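Local coordinates for ABC transporter substrate-binding protein (Staphylococcus aureus subsp. aureus NCTC 8325, PDB 3UN6) that probably serves as the ligand-binding component of an ABC-type import system and holds zinc in the crystal, its natural cargo being unestablished, at residues 47-52 / 242-247; 77-82 / 90-95; 106-111 / 312-317; 110-115 / 220-225; 249-254 / 279-284. One frame throughout, in Å; residues are numbered along the deposited sequence.

Contact 1. Residues 47-52 / 242-247; sequences SANLMM and QDYKKS
Two helices packed on the five-stranded sheet, 48-58 and 234-250, meet here through Asn-49, whose amide nitrogen faces the ring of Tyr-244 and bonds to the backbone carbonyl of that residue. CG of Asn-49 is anti to the backbone N, and the amide reaches across to the partner helix. ND2 donates to Tyr-244 O at 2.9 Å in a nearly straight bond (162° at the hydrogen), with the acceptor close to the amide plane. The same nitrogen sits 3.2 Å from the plane of the Tyr-244 ring, over its centre, with amide and ring planes 74° apart. One amide nitrogen is thus held by a carbonyl and covered by the aromatic face of a single residue. The helices cross steeply, their short segments 106° apart in direction and their axes 8.8 Å apart at closest approach; such helices beside a mixed sheet are part of the periplasmic-binding-protein type of fold, to which this family belongs. At the edge of the ring Leu-50 CD2 touches Tyr-244 CE1 at 3.9 Å, while the phenol oxygen reaches beyond the helix pair to the carbonyl of Leu-112. The other amide atom, OD1, lies against Ser-247, 3.0 Å from its C and 3.2 Å from CB. Packing is tight one turn along, where Met-52 CG, a selenomethionine carbon, presses on Ser-247 CB at 3.4 Å. Ser-247 OG turns back to Asp-243 O (2.9 Å), which it meets from the face opposite that used by Ser-247 N.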
# COMPACT_ATOMS: atom_id res chain seq x y z
N SER A 47 2.32 -4.72 2.57
CA SER A 47 3.62 -4.73 3.20
C SER A 47 4.12 -6.12 3.53
O SER A 47 5.18 -6.26 4.11
CB SER A 47 3.55 -3.90 4.51
OG SER A 47 2.87 -4.64 5.51
N ALA A 48 3.37 -7.16 3.13
CA ALA A 48 3.66 -8.54 3.50
C ALA A 48 4.97 -9.09 2.93
O ALA A 48 5.53 -10.02 3.50
CB ALA A 48 2.50 -9.44 3.11
N ASN A 49 5.45 -8.54 1.82
CA ASN A 49 6.73 -9.00 1.27
C ASN A 49 7.89 -8.67 2.22
O ASN A 49 8.91 -9.32 2.18
CB ASN A 49 7.02 -8.44 -0.13
CG ASN A 49 8.12 -9.23 -0.84
OD1 ASN A 49 8.10 -10.45 -0.86
ND2 ASN A 49 9.07 -8.53 -1.42
N LEU A 50 7.73 -7.67 3.08
CA LEU A 50 8.75 -7.38 4.10
C LEU A 50 8.83 -8.53 5.12
O LEU A 50 9.93 -8.86 5.59
CB LEU A 50 8.45 -6.07 4.84
CG LEU A 50 8.68 -4.78 4.07
CD1 LEU A 50 8.21 -3.61 4.91
CD2 LEU A 50 10.15 -4.65 3.72
N MSE A 51 7.68 -9.13 5.44
CA MSE A 51 7.63 -10.25 6.39
C MSE A 51 8.36 -11.44 5.76
O MSE A 51 9.16 -12.13 6.41
CB MSE A 51 6.18 -10.68 6.70
CG MSE A 51 5.10 -9.59 7.03
SE MSE A 51 5.41 -8.37 8.50
CE MSE A 51 6.38 -6.94 7.54
N MSE A 52 8.08 -11.68 4.48
CA MSE A 52 8.75 -12.77 3.78
C MSE A 52 10.26 -12.53 3.76
O MSE A 52 11.05 -13.47 3.98
CB MSE A 52 8.23 -12.92 2.36
CG MSE A 52 8.88 -14.02 1.63
SE MSE A 52 8.43 -15.81 2.39
CE MSE A 52 10.00 -16.72 1.75
N GLN A 242 17.80 -7.29 -2.79
CA GLN A 242 17.98 -8.62 -3.38
C GLN A 242 17.15 -9.68 -2.63
O GLN A 242 16.52 -10.52 -3.25
CB GLN A 242 19.45 -9.00 -3.35
CG GLN A 242 19.73 -10.46 -3.75
CD GLN A 242 19.64 -10.69 -5.24
OE1 GLN A 242 20.59 -10.38 -5.99
NE2 GLN A 242 18.54 -11.30 -5.69
N ASP A 243 17.16 -9.65 -1.30
CA ASP A 243 16.37 -10.57 -0.51
C ASP A 243 14.90 -10.25 -0.74
O ASP A 243 14.09 -11.15 -0.86
CB ASP A 243 16.75 -10.47 0.96
CG ASP A 243 18.16 -10.95 1.21
OD1 ASP A 243 18.67 -11.71 0.35
OD2 ASP A 243 18.73 -10.57 2.25
N TYR A 244 14.60 -8.97 -0.81
CA TYR A 244 13.25 -8.50 -1.08
C TYR A 244 12.76 -9.01 -2.45
O TYR A 244 11.61 -9.42 -2.58
CB TYR A 244 13.24 -6.96 -1.01
CG TYR A 244 11.87 -6.31 -1.11
CD1 TYR A 244 11.14 -6.03 0.02
CD2 TYR A 244 11.35 -5.95 -2.35
CE1 TYR A 244 9.89 -5.43 -0.06
CE2 TYR A 244 10.11 -5.34 -2.45
CZ TYR A 244 9.39 -5.09 -1.29
OH TYR A 244 8.15 -4.49 -1.37
N LYS A 245 13.63 -8.99 -3.46
CA LYS A 245 13.27 -9.42 -4.81
C LYS A 245 12.96 -10.93 -4.84
O LYS A 245 11.94 -11.35 -5.37
CB LYS A 245 14.38 -9.06 -5.79
CG LYS A 245 14.10 -9.47 -7.22
CD LYS A 245 15.06 -8.78 -8.16
CE LYS A 245 14.78 -9.15 -9.61
NZ LYS A 245 15.70 -8.41 -10.52
N LYS A 246 13.86 -11.73 -4.25
CA LYS A 246 13.66 -13.17 -4.14
C LYS A 246 12.32 -13.46 -3.43
O LYS A 246 11.54 -14.32 -3.88
CB LYS A 246 14.80 -13.80 -3.34
CG LYS A 246 16.21 -13.64 -3.92
CD LYS A 246 17.26 -14.36 -3.04
CE LYS A 246 18.69 -14.16 -3.55
NZ LYS A 246 18.90 -14.65 -4.94
N SER A 247 12.06 -12.73 -2.33
CA SER A 247 10.85 -12.91 -1.53
C SER A 247 9.59 -12.66 -2.34
O SER A 247 8.59 -13.38 -2.20
CB SER A 247 10.86 -11.99 -0.31
OG SER A 247 11.90 -12.37 0.58

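Contact 2. Residues 77-82 / 90-95; sequences DLMDAL and ASTLIE
Leu-78 lays its two methyl branches against strand 89-93, CD2 between Ala-90 and Thr-92 and CD1 beside the intervening backbone. CG stands anti to the backbone N (chi1 177°), and from there CD2 comes within 4.0 Å of Ala-90 CB and 3.9 Å of Thr-92 OG1. CD1 meets the carbonyl oxygen of Ser-91 at 3.9 Å. One turn further along the helix, Leu-82 CD1 makes a looser contact with Ala-90 CB at 4.4 Å. Helix 75-83 packs here on one face of the mixed five-stranded sheet, against a strand whose Ala-90 and Thr-92 point toward it while Ser-91 turns to the zinc side; helix and strand, joined by a short connection, run 129° apart with axes 10.0 Å from each other. No hydrogen bond links the segments. The selenomethionine Met-79 adds the remaining contact: its chain bends at chi2 and chi3, and SE approaches Thr-92 OG1 at 3.4 Å, the two side chains crossing at about a right angle. That hydroxyl is buried and has no hydrogen-bond partner in the model, so its surroundings from the helix are a methyl and a selenium. Beyond the segments Thr-92 also touches Val-224 of the adjoining strand and Ala-97 of helix 94-102, and Met-79 reaches Leu-96 and Ser-100 of that helix. The backbone of Thr-92 pairs with Val-222.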
# COMPACT_ATOMS: atom_id res chain seq x y z
N ASP A 77 1.90 8.82 11.37
CA ASP A 77 2.96 8.38 12.30
C ASP A 77 4.12 7.71 11.57
O ASP A 77 5.30 7.92 11.90
CB ASP A 77 2.43 7.37 13.30
CG ASP A 77 1.56 8.00 14.35
OD1 ASP A 77 1.48 9.25 14.38
OD2 ASP A 77 0.96 7.24 15.14
N LEU A 78 3.79 6.89 10.59
CA LEU A 78 4.82 6.20 9.82
C LEU A 78 5.71 7.22 9.03
O LEU A 78 6.95 7.14 9.07
CB LEU A 78 4.18 5.15 8.91
CG LEU A 78 5.11 4.38 7.96
CD1 LEU A 78 4.54 2.96 7.64
CD2 LEU A 78 5.38 5.15 6.68
N MSE A 79 5.09 8.17 8.35
CA MSE A 79 5.84 9.20 7.60
C MSE A 79 6.71 10.09 8.51
O MSE A 79 7.82 10.46 8.14
CB MSE A 79 4.88 10.07 6.76
CG MSE A 79 4.22 9.33 5.61
SE MSE A 79 5.53 8.41 4.42
CE MSE A 79 6.66 9.98 3.97
N ASP A 80 6.22 10.43 9.70
CA ASP A 80 7.04 11.21 10.67
C ASP A 80 8.30 10.45 11.09
O ASP A 80 9.39 11.04 11.19
CB ASP A 80 6.23 11.54 11.90
CG ASP A 80 5.05 12.42 11.59
OD1 ASP A 80 5.09 13.10 10.55
OD2 ASP A 80 4.09 12.44 12.40
N ALA A 81 8.17 9.15 11.34
CA ALA A 81 9.33 8.32 11.70
C ALA A 81 10.30 8.25 10.51
O ALA A 81 11.52 8.30 10.68
CB ALA A 81 8.90 6.90 12.16
N LEU A 82 9.75 8.13 9.30
CA LEU A 82 10.57 8.07 8.10
C LEU A 82 11.35 9.39 7.92
O LEU A 82 12.57 9.37 7.71
CB LEU A 82 9.73 7.82 6.86
CG LEU A 82 10.51 7.59 5.55
CD1 LEU A 82 11.43 6.36 5.61
CD2 LEU A 82 9.55 7.48 4.36
N ALA A 90 10.62 2.22 4.49
CA ALA A 90 9.25 1.86 4.79
C ALA A 90 8.48 1.38 3.57
O ALA A 90 8.85 1.70 2.44
CB ALA A 90 8.53 3.09 5.35
N SER A 91 7.44 0.58 3.81
CA SER A 91 6.46 0.24 2.76
C SER A 91 5.40 1.31 2.97
O SER A 91 4.86 1.44 4.07
CB SER A 91 5.87 -1.16 2.96
OG SER A 91 5.00 -1.48 1.89
N THR A 92 5.10 2.11 1.94
CA THR A 92 4.22 3.26 2.11
C THR A 92 3.42 3.63 0.86
O THR A 92 3.75 3.22 -0.25
CB THR A 92 5.06 4.51 2.59
OG1 THR A 92 4.20 5.60 3.00
CG2 THR A 92 5.99 5.00 1.50
N LEU A 93 2.36 4.39 1.07
CA LEU A 93 1.53 4.87 -0.04
C LEU A 93 2.44 5.66 -1.01
O LEU A 93 3.22 6.53 -0.58
CB LEU A 93 0.44 5.80 0.48
CG LEU A 93 -0.50 5.20 1.53
CD1 LEU A 93 -1.44 6.30 2.00
CD2 LEU A 93 -1.26 3.98 0.98
N ILE A 94 2.35 5.35 -2.30
CA ILE A 94 3.23 5.98 -3.28
C ILE A 94 2.98 7.48 -3.42
O ILE A 94 3.92 8.24 -3.60
CB ILE A 94 3.21 5.22 -4.67
CG1 ILE A 94 4.34 5.72 -5.57
CG2 ILE A 94 1.83 5.31 -5.35
CD1 ILE A 94 4.37 5.07 -6.99
N GLU A 95 1.71 7.91 -3.28
CA GLU A 95 1.38 9.33 -3.45
C GLU A 95 1.89 10.12 -2.27
O GLU A 95 2.35 11.23 -2.45
CB GLU A 95 -0.15 9.57 -3.61
CG GLU A 95 -0.80 8.97 -4.91
CD GLU A 95 -1.14 7.48 -4.83
OE1 GLU A 95 -0.88 6.83 -3.78
OE2 GLU A 95 -1.71 6.94 -5.81

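Contact 3. Residues 106-111 / 312-317; sequences NIKAVA and FVEPSL
In Phe-312 CG is anti to the backbone N (chi1 179°), and the ring beyond it comes back to Ala-109, although its CB leaves in the opposite sense; CE2 lies 3.7 Å from Ala-109 CB. The bend of Lys-108 at chi2 (-81°) brings CD to 3.5 Å from the carbonyl oxygen of Phe-312. The backbones form a single beta bridge, Ala-109 with Val-313. Ala-109 N donates to Phe-312 O at 2.9 Å, and Glu-314 N returns a nearly straight bond to Ala-109 O (2.8 Å, 172° at the hydrogen). Past this bridge one water donates to both Val-110 O and Glu-314 O. Glu-314 OE1 caps the following helix, accepting from Ser-316 N and, from above the carboxylate plane, from Ser-316 OG (2.7 Å). Lys-108 NZ stays 4.4 Å from Glu-314 OE2, beyond a salt bridge, where attraction is probably modest. Strand 108-110 borders the five-stranded sheet, paired on its other side with strand 221-225; the link from helix 309-312 to helix 316-320 runs along it, Phe-312 packing on helix 94-102 and Leu-317 on Leu-230 of helix 227-232.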
# COMPACT_ATOMS: atom_id res chain seq x y z
N ASN A 106 14.48 13.19 1.33
CA ASN A 106 15.62 12.52 0.76
C ASN A 106 15.34 11.06 0.29
O ASN A 106 16.25 10.38 -0.18
CB ASN A 106 16.75 12.50 1.80
CG ASN A 106 16.44 11.61 2.99
OD1 ASN A 106 16.01 10.47 2.83
ND2 ASN A 106 16.67 12.13 4.19
N ILE A 107 14.10 10.60 0.39
CA ILE A 107 13.78 9.20 0.04
C ILE A 107 13.76 8.90 -1.45
O ILE A 107 13.65 9.79 -2.29
CB ILE A 107 12.44 8.72 0.68
CG1 ILE A 107 11.25 9.57 0.22
CG2 ILE A 107 12.53 8.75 2.19
CD1 ILE A 107 9.89 9.12 0.77
N LYS A 108 13.87 7.60 -1.76
CA LYS A 108 13.80 7.06 -3.11
C LYS A 108 12.99 5.76 -3.06
O LYS A 108 13.16 4.96 -2.11
CB LYS A 108 15.18 6.73 -3.64
CG LYS A 108 16.07 7.94 -4.04
CD LYS A 108 15.73 8.47 -5.42
CE LYS A 108 16.78 9.43 -5.91
NZ LYS A 108 16.71 9.60 -7.42
N ALA A 109 12.10 5.58 -4.02
CA ALA A 109 11.31 4.35 -4.16
C ALA A 109 12.19 3.38 -4.93
O ALA A 109 12.83 3.76 -5.93
CB ALA A 109 10.04 4.58 -4.93
N VAL A 110 12.25 2.14 -4.46
CA VAL A 110 13.12 1.13 -5.06
C VAL A 110 12.36 -0.04 -5.63
O VAL A 110 12.85 -0.70 -6.56
CB VAL A 110 14.19 0.66 -4.04
CG1 VAL A 110 15.04 1.87 -3.62
CG2 VAL A 110 13.57 -0.04 -2.82
N ALA A 111 11.14 -0.27 -5.14
CA ALA A 111 10.32 -1.36 -5.65
C ALA A 111 8.89 -1.26 -5.19
O ALA A 111 8.58 -0.56 -4.21
CB ALA A 111 10.91 -2.71 -5.23
N PHE A 312 12.35 10.49 -8.18
CA PHE A 312 11.68 9.73 -7.12
C PHE A 312 12.11 8.27 -7.08
O PHE A 312 12.38 7.71 -6.02
CB PHE A 312 10.16 9.84 -7.34
CG PHE A 312 9.33 9.08 -6.35
CD1 PHE A 312 9.25 9.49 -5.02
CD2 PHE A 312 8.57 8.01 -6.75
CE1 PHE A 312 8.48 8.80 -4.11
CE2 PHE A 312 7.78 7.32 -5.84
CZ PHE A 312 7.74 7.71 -4.53
N VAL A 313 12.18 7.65 -8.25
CA VAL A 313 12.46 6.25 -8.34
C VAL A 313 13.93 5.97 -8.60
O VAL A 313 14.56 6.63 -9.42
CB VAL A 313 11.63 5.59 -9.48
CG1 VAL A 313 11.94 4.10 -9.57
CG2 VAL A 313 10.11 5.85 -9.26
N GLU A 314 14.47 5.01 -7.86
CA GLU A 314 15.83 4.51 -8.10
C GLU A 314 15.67 3.01 -8.41
O GLU A 314 15.73 2.16 -7.51
CB GLU A 314 16.76 4.74 -6.92
CG GLU A 314 18.17 4.20 -7.22
CD GLU A 314 18.69 4.71 -8.56
OE1 GLU A 314 18.89 3.88 -9.49
OE2 GLU A 314 18.84 5.95 -8.71
N PRO A 315 15.49 2.68 -9.70
CA PRO A 315 15.22 1.31 -10.09
C PRO A 315 16.46 0.43 -10.27
O PRO A 315 16.32 -0.75 -10.59
CB PRO A 315 14.54 1.50 -11.44
CG PRO A 315 15.30 2.64 -12.04
CD PRO A 315 15.68 3.54 -10.88
N SER A 316 17.66 0.97 -10.07
CA SER A 316 18.88 0.15 -10.28
C SER A 316 19.05 -1.04 -9.32
O SER A 316 19.46 -2.12 -9.72
CB SER A 316 20.15 1.02 -10.25
OG SER A 316 20.29 1.68 -8.99
N LEU A 317 18.74 -0.83 -8.04
CA LEU A 317 18.91 -1.89 -7.03
C LEU A 317 18.07 -3.13 -7.33
O LEU A 317 18.57 -4.25 -7.25
CB LEU A 317 18.64 -1.38 -5.60
CG LEU A 317 19.79 -0.68 -4.83
CD1 LEU A 317 20.26 0.59 -5.51
CD2 LEU A 317 19.38 -0.38 -3.38
O HOH W 1 15.42 -0.38 -7.12

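Contact 4. Residues 110-115 / 220-225; sequences VALGHH and CCVLVL. With ZN (zinc ion), chain B.
Val-110 fits its CG2 methyl against the branched end of Leu-223, 3.7 Å from CD2, while its CG1 reaches across to Leu-225 CD1 at 4.1 Å. Val-110 thereby wedges between two leucines of the antiparallel strand 221-225. At the corner of the chain, Val-110 and Ala-111 stand opposite the one Leu-223, making a classic beta bulge. Val-110 N donates to Leu-223 O and Leu-223 N to Ala-111 O, so the single strand residue grips both bulge residues. Further on, Leu-112 and Val-222 diverge, yet their backbones come close and Leu-112 CD2 still rests on Val-222 CG1 (4.0 Å). Gly-113, without a side chain, lies close over the opposing strand and gives its N-H to Cys-221 O at 3.0 Å, from above the carbonyl plane. His-114 closes the row. Its CG lies between the backbone N and the carbonyl carbon (chi1 63°), and the ring presents its NE2 edge to the two cysteines, 3.5 Å from Cys-220 CB. Cys-221 N donates to NE2 at 3.1 Å, near the ring plane, and a water over one ring face ties His-114 O to Cys-220 N and Cys-221 O. The thiolates point beyond the ring to zinc, with SG of Cys-220 at 2.4 Å and of Cys-221 at 2.3 Å; a water and His-46, whose ring stacks on His-114, complete the four ligands seen. Because His-114 NE2 accepts the Cys-221 amide, it is placed as a second-shell residue and probably helps position the backbone that carries both metal-binding sulfurs.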
# COMPACT_ATOMS: atom_id res chain seq x y z
N VAL A 110 12.25 2.14 -4.46
CA VAL A 110 13.12 1.13 -5.06
C VAL A 110 12.36 -0.04 -5.63
O VAL A 110 12.85 -0.70 -6.56
CB VAL A 110 14.19 0.66 -4.04
CG1 VAL A 110 15.04 1.87 -3.62
CG2 VAL A 110 13.57 -0.04 -2.82
N ALA A 111 11.14 -0.27 -5.14
CA ALA A 111 10.32 -1.36 -5.65
C ALA A 111 8.89 -1.26 -5.19
O ALA A 111 8.58 -0.56 -4.21
CB ALA A 111 10.91 -2.71 -5.23
N LEU A 112 8.00 -1.97 -5.86
CA LEU A 112 6.59 -2.02 -5.41
C LEU A 112 6.49 -2.95 -4.19
O LEU A 112 7.33 -3.82 -4.00
CB LEU A 112 5.71 -2.60 -6.51
CG LEU A 112 5.62 -1.85 -7.84
CD1 LEU A 112 4.84 -2.70 -8.85
CD2 LEU A 112 4.97 -0.45 -7.62
N GLY A 113 5.49 -2.76 -3.35
CA GLY A 113 5.24 -3.68 -2.26
C GLY A 113 4.38 -4.86 -2.74
O GLY A 113 4.41 -5.94 -2.17
N HIS A 114 3.64 -4.66 -3.83
CA HIS A 114 2.66 -5.64 -4.27
C HIS A 114 1.93 -5.13 -5.51
O HIS A 114 2.17 -4.00 -5.97
CB HIS A 114 1.57 -5.64 -3.21
CG HIS A 114 0.90 -4.32 -3.13
ND1 HIS A 114 -0.33 -4.08 -3.70
CD2 HIS A 114 1.37 -3.12 -2.72
CE1 HIS A 114 -0.63 -2.80 -3.56
NE2 HIS A 114 0.39 -2.19 -2.98
N HIS A 115 1.05 -5.96 -6.04
CA HIS A 115 0.12 -5.57 -7.12
C HIS A 115 -1.28 -5.84 -6.56
O HIS A 115 -1.48 -6.81 -5.82
CB HIS A 115 0.31 -6.35 -8.41
CG HIS A 115 1.62 -6.10 -9.09
ND1 HIS A 115 1.80 -5.09 -10.01
CD2 HIS A 115 2.82 -6.71 -8.97
CE1 HIS A 115 3.05 -5.10 -10.43
NE2 HIS A 115 3.69 -6.07 -9.81
N CYS A 220 -0.02 1.15 -5.60
CA CYS A 220 -0.45 1.64 -4.30
C CYS A 220 0.74 1.86 -3.36
O CYS A 220 1.16 2.98 -3.15
CB CYS A 220 -1.49 0.71 -3.67
SG CYS A 220 -2.21 1.40 -2.14
N CYS A 221 1.28 0.81 -2.79
CA CYS A 221 2.41 0.95 -1.89
C CYS A 221 3.74 0.60 -2.54
O CYS A 221 3.83 -0.31 -3.36
CB CYS A 221 2.22 0.11 -0.63
SG CYS A 221 0.94 0.75 0.52
N VAL A 222 4.78 1.31 -2.10
CA VAL A 222 6.15 1.09 -2.59
C VAL A 222 7.12 0.98 -1.41
O VAL A 222 6.84 1.49 -0.31
CB VAL A 222 6.66 2.30 -3.47
CG1 VAL A 222 6.05 2.26 -4.86
CG2 VAL A 222 6.39 3.62 -2.76
N LEU A 223 8.22 0.28 -1.63
CA LEU A 223 9.31 0.24 -0.66
C LEU A 223 10.18 1.45 -0.98
O LEU A 223 10.69 1.59 -2.12
CB LEU A 223 10.14 -1.02 -0.81
CG LEU A 223 11.41 -1.11 0.06
CD1 LEU A 223 11.07 -1.11 1.51
CD2 LEU A 223 12.21 -2.38 -0.30
N VAL A 224 10.30 2.35 -0.00
CA VAL A 224 11.16 3.50 -0.12
C VAL A 224 12.28 3.39 0.91
O VAL A 224 12.08 2.81 1.99
CB VAL A 224 10.42 4.81 0.12
CG1 VAL A 224 9.26 4.93 -0.88
CG2 VAL A 224 9.89 4.89 1.55
N LEU A 225 13.45 3.92 0.56
CA LEU A 225 14.59 3.93 1.45
C LEU A 225 15.08 5.32 1.55
O LEU A 225 15.02 6.07 0.57
CB LEU A 225 15.73 3.06 0.89
CG LEU A 225 15.41 1.58 0.72
CD1 LEU A 225 16.54 0.84 0.01
CD2 LEU A 225 15.10 0.94 2.07
ZN ZN B . -1.15 0.32 -0.28
O HOH W 2 2.01 -1.14 -5.66
O HOH W 3 -2.60 0.94 1.51

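Contact 5. Residues 249-254 / 279-284; sequences FKMNDR and TSYGDL
Met-251 and Tyr-281 form the buried, close-packed part of this contact. The selenomethionine chain leaves with CG anti to the carbonyl carbon (chi1 -69°), then bends at chi2 and chi3 until CE stands over one face of the Tyr-281 ring, offset toward the rim, 3.8 Å from both CZ and CE2. This is a Met-aromatic contact in which the methyl makes a CH-pi approach, while CB lies 3.7 Å from CD2. The phenol oxygen bonds outward to Thr-45 O, next to the zinc ligand His-46, and Ala-48 of helix 48-58 touches both partners. A type I turn runs from Lys-250 to Asp-253, and Asp-253 then caps helix 254-264; the turn lies against the segment that follows the short strand 279-280, which pairs with strand 112-122. Phe-249 lays a ring face on the Gly-282 backbone, with Gly-282 O 3.8 Å above the plane over the centre and CE1 3.7 Å from Gly-282 C. Gly-282 has a positive phi (76°), favourable to glycine, and Asn-252 OD1 lies close over its CA at 3.5 Å. Toward solvent the contact thins. Asn-252 is exposed, and its OD1 stands near Gly-282 N at too poor an angle for a hydrogen bond. Arg-254, also exposed, brings NH1 to 2.7 Å from Thr-279 O, with NE bonded to Ala-276 O outside the contact. The Asp-283 side chain is met loosely, Phe-249 CZ lying 4.4 Å from its CB, whereas its backbone N comes nearer to CE1.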
# COMPACT_ATOMS: atom_id res chain seq x y z
N PHE A 249 8.96 -13.21 -5.41
CA PHE A 249 8.59 -14.37 -6.23
C PHE A 249 8.11 -15.54 -5.37
O PHE A 249 7.20 -16.25 -5.76
CB PHE A 249 9.74 -14.76 -7.15
CG PHE A 249 10.01 -13.73 -8.22
CD1 PHE A 249 9.22 -13.67 -9.35
CD2 PHE A 249 11.04 -12.81 -8.08
CE1 PHE A 249 9.45 -12.72 -10.34
CE2 PHE A 249 11.28 -11.85 -9.06
CZ PHE A 249 10.48 -11.80 -10.20
N LYS A 250 8.72 -15.74 -4.20
CA LYS A 250 8.22 -16.76 -3.26
C LYS A 250 6.74 -16.53 -2.90
O LYS A 250 5.96 -17.47 -2.71
CB LYS A 250 9.02 -16.73 -1.94
CG LYS A 250 10.18 -17.66 -1.83
CD LYS A 250 9.70 -19.12 -1.73
CE LYS A 250 10.80 -20.04 -1.27
NZ LYS A 250 12.05 -19.85 -2.06
N MSE A 251 6.37 -15.25 -2.83
CA MSE A 251 5.02 -14.81 -2.44
C MSE A 251 3.94 -15.03 -3.48
O MSE A 251 2.76 -14.77 -3.21
CB MSE A 251 5.06 -13.36 -2.01
CG MSE A 251 5.79 -13.12 -0.70
SE MSE A 251 4.79 -13.69 0.91
CE MSE A 251 3.49 -12.26 1.02
N ASN A 252 4.33 -15.46 -4.68
CA ASN A 252 3.35 -15.83 -5.70
C ASN A 252 2.59 -17.06 -5.26
O ASN A 252 1.40 -17.20 -5.53
CB ASN A 252 4.04 -16.12 -7.04
CG ASN A 252 4.39 -14.87 -7.80
OD1 ASN A 252 3.70 -13.85 -7.71
ND2 ASN A 252 5.44 -14.95 -8.62
N ASP A 253 3.30 -17.98 -4.63
CA ASP A 253 2.67 -19.16 -4.10
C ASP A 253 1.71 -18.70 -3.00
O ASP A 253 2.15 -18.18 -1.98
CB ASP A 253 3.71 -20.10 -3.52
CG ASP A 253 3.09 -21.27 -2.78
OD1 ASP A 253 1.84 -21.30 -2.71
OD2 ASP A 253 3.82 -22.12 -2.25
N ARG A 254 0.40 -18.88 -3.23
CA ARG A 254 -0.62 -18.45 -2.24
C ARG A 254 -0.58 -19.07 -0.86
O ARG A 254 -0.96 -18.41 0.11
CB ARG A 254 -2.05 -18.62 -2.76
CG ARG A 254 -2.71 -17.30 -3.10
CD ARG A 254 -2.32 -16.73 -4.42
NE ARG A 254 -2.92 -15.40 -4.56
CZ ARG A 254 -3.14 -14.79 -5.72
NH1 ARG A 254 -3.68 -13.58 -5.73
NH2 ARG A 254 -2.85 -15.38 -6.86
N THR A 279 -4.42 -10.21 -3.70
CA THR A 279 -3.17 -9.48 -3.75
C THR A 279 -2.19 -10.36 -4.54
O THR A 279 -2.32 -11.57 -4.53
CB THR A 279 -2.63 -9.19 -2.34
OG1 THR A 279 -3.67 -8.63 -1.53
CG2 THR A 279 -1.45 -8.20 -2.39
N SER A 280 -1.28 -9.75 -5.28
CA SER A 280 -0.25 -10.54 -5.98
C SER A 280 1.08 -9.85 -5.74
O SER A 280 1.14 -8.71 -5.28
CB SER A 280 -0.56 -10.74 -7.47
OG SER A 280 -0.27 -9.58 -8.22
N TYR A 281 2.17 -10.57 -5.99
CA TYR A 281 3.51 -10.03 -5.81
C TYR A 281 4.34 -10.30 -7.08
O TYR A 281 4.05 -9.72 -8.11
CB TYR A 281 4.12 -10.61 -4.52
CG TYR A 281 3.27 -10.31 -3.31
CD1 TYR A 281 3.50 -9.17 -2.54
CD2 TYR A 281 2.22 -11.15 -2.94
CE1 TYR A 281 2.71 -8.89 -1.44
CE2 TYR A 281 1.43 -10.87 -1.85
CZ TYR A 281 1.68 -9.74 -1.10
OH TYR A 281 0.88 -9.42 -0.01
N GLY A 282 5.37 -11.13 -7.02
CA GLY A 282 6.17 -11.43 -8.21
C GLY A 282 7.15 -10.33 -8.61
O GLY A 282 8.01 -9.92 -7.82
N ASP A 283 7.03 -9.87 -9.85
CA ASP A 283 7.90 -8.81 -10.36
C ASP A 283 7.45 -7.51 -9.73
O ASP A 283 6.35 -7.03 -10.00
CB ASP A 283 7.79 -8.75 -11.89
CG ASP A 283 8.67 -7.68 -12.50
OD1 ASP A 283 9.21 -6.81 -11.78
OD2 ASP A 283 8.80 -7.70 -13.74
N LEU A 284 8.30 -6.96 -8.87
CA LEU A 284 7.97 -5.75 -8.17
C LEU A 284 8.71 -4.51 -8.72
O LEU A 284 8.93 -3.53 -8.01
CB LEU A 284 8.22 -5.94 -6.66
CG LEU A 284 7.41 -7.04 -5.98
CD1 LEU A 284 7.82 -7.20 -4.49
CD2 LEU A 284 5.92 -6.77 -6.06

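How the contacts relate
Contacts 2, 3 and 4 belong to the five-stranded sheet: strands 89-93, 221-225 and 108-110 lie side by side, and contacts 3 and 4 share Val-110 and Ala-111, their centres about 9 Å apart. Contacts 1 and 5 use helix 234-250 and have centres about 9 Å apart; contacts 2 and 5, on opposite sides of the chain's centre, are about 22 Å apart and do not touch. Along the chain, contacts 2 and 4 are nested within contact 1, contact 5 within contact 3, and contacts 1 and 3 cross. Segments distant in sequence thus meet around the five-stranded sheet, with the zinc site at contact 4, and contacts 4 and 5 enter the second sheet through neighbouring strands 112-122 and 279-280.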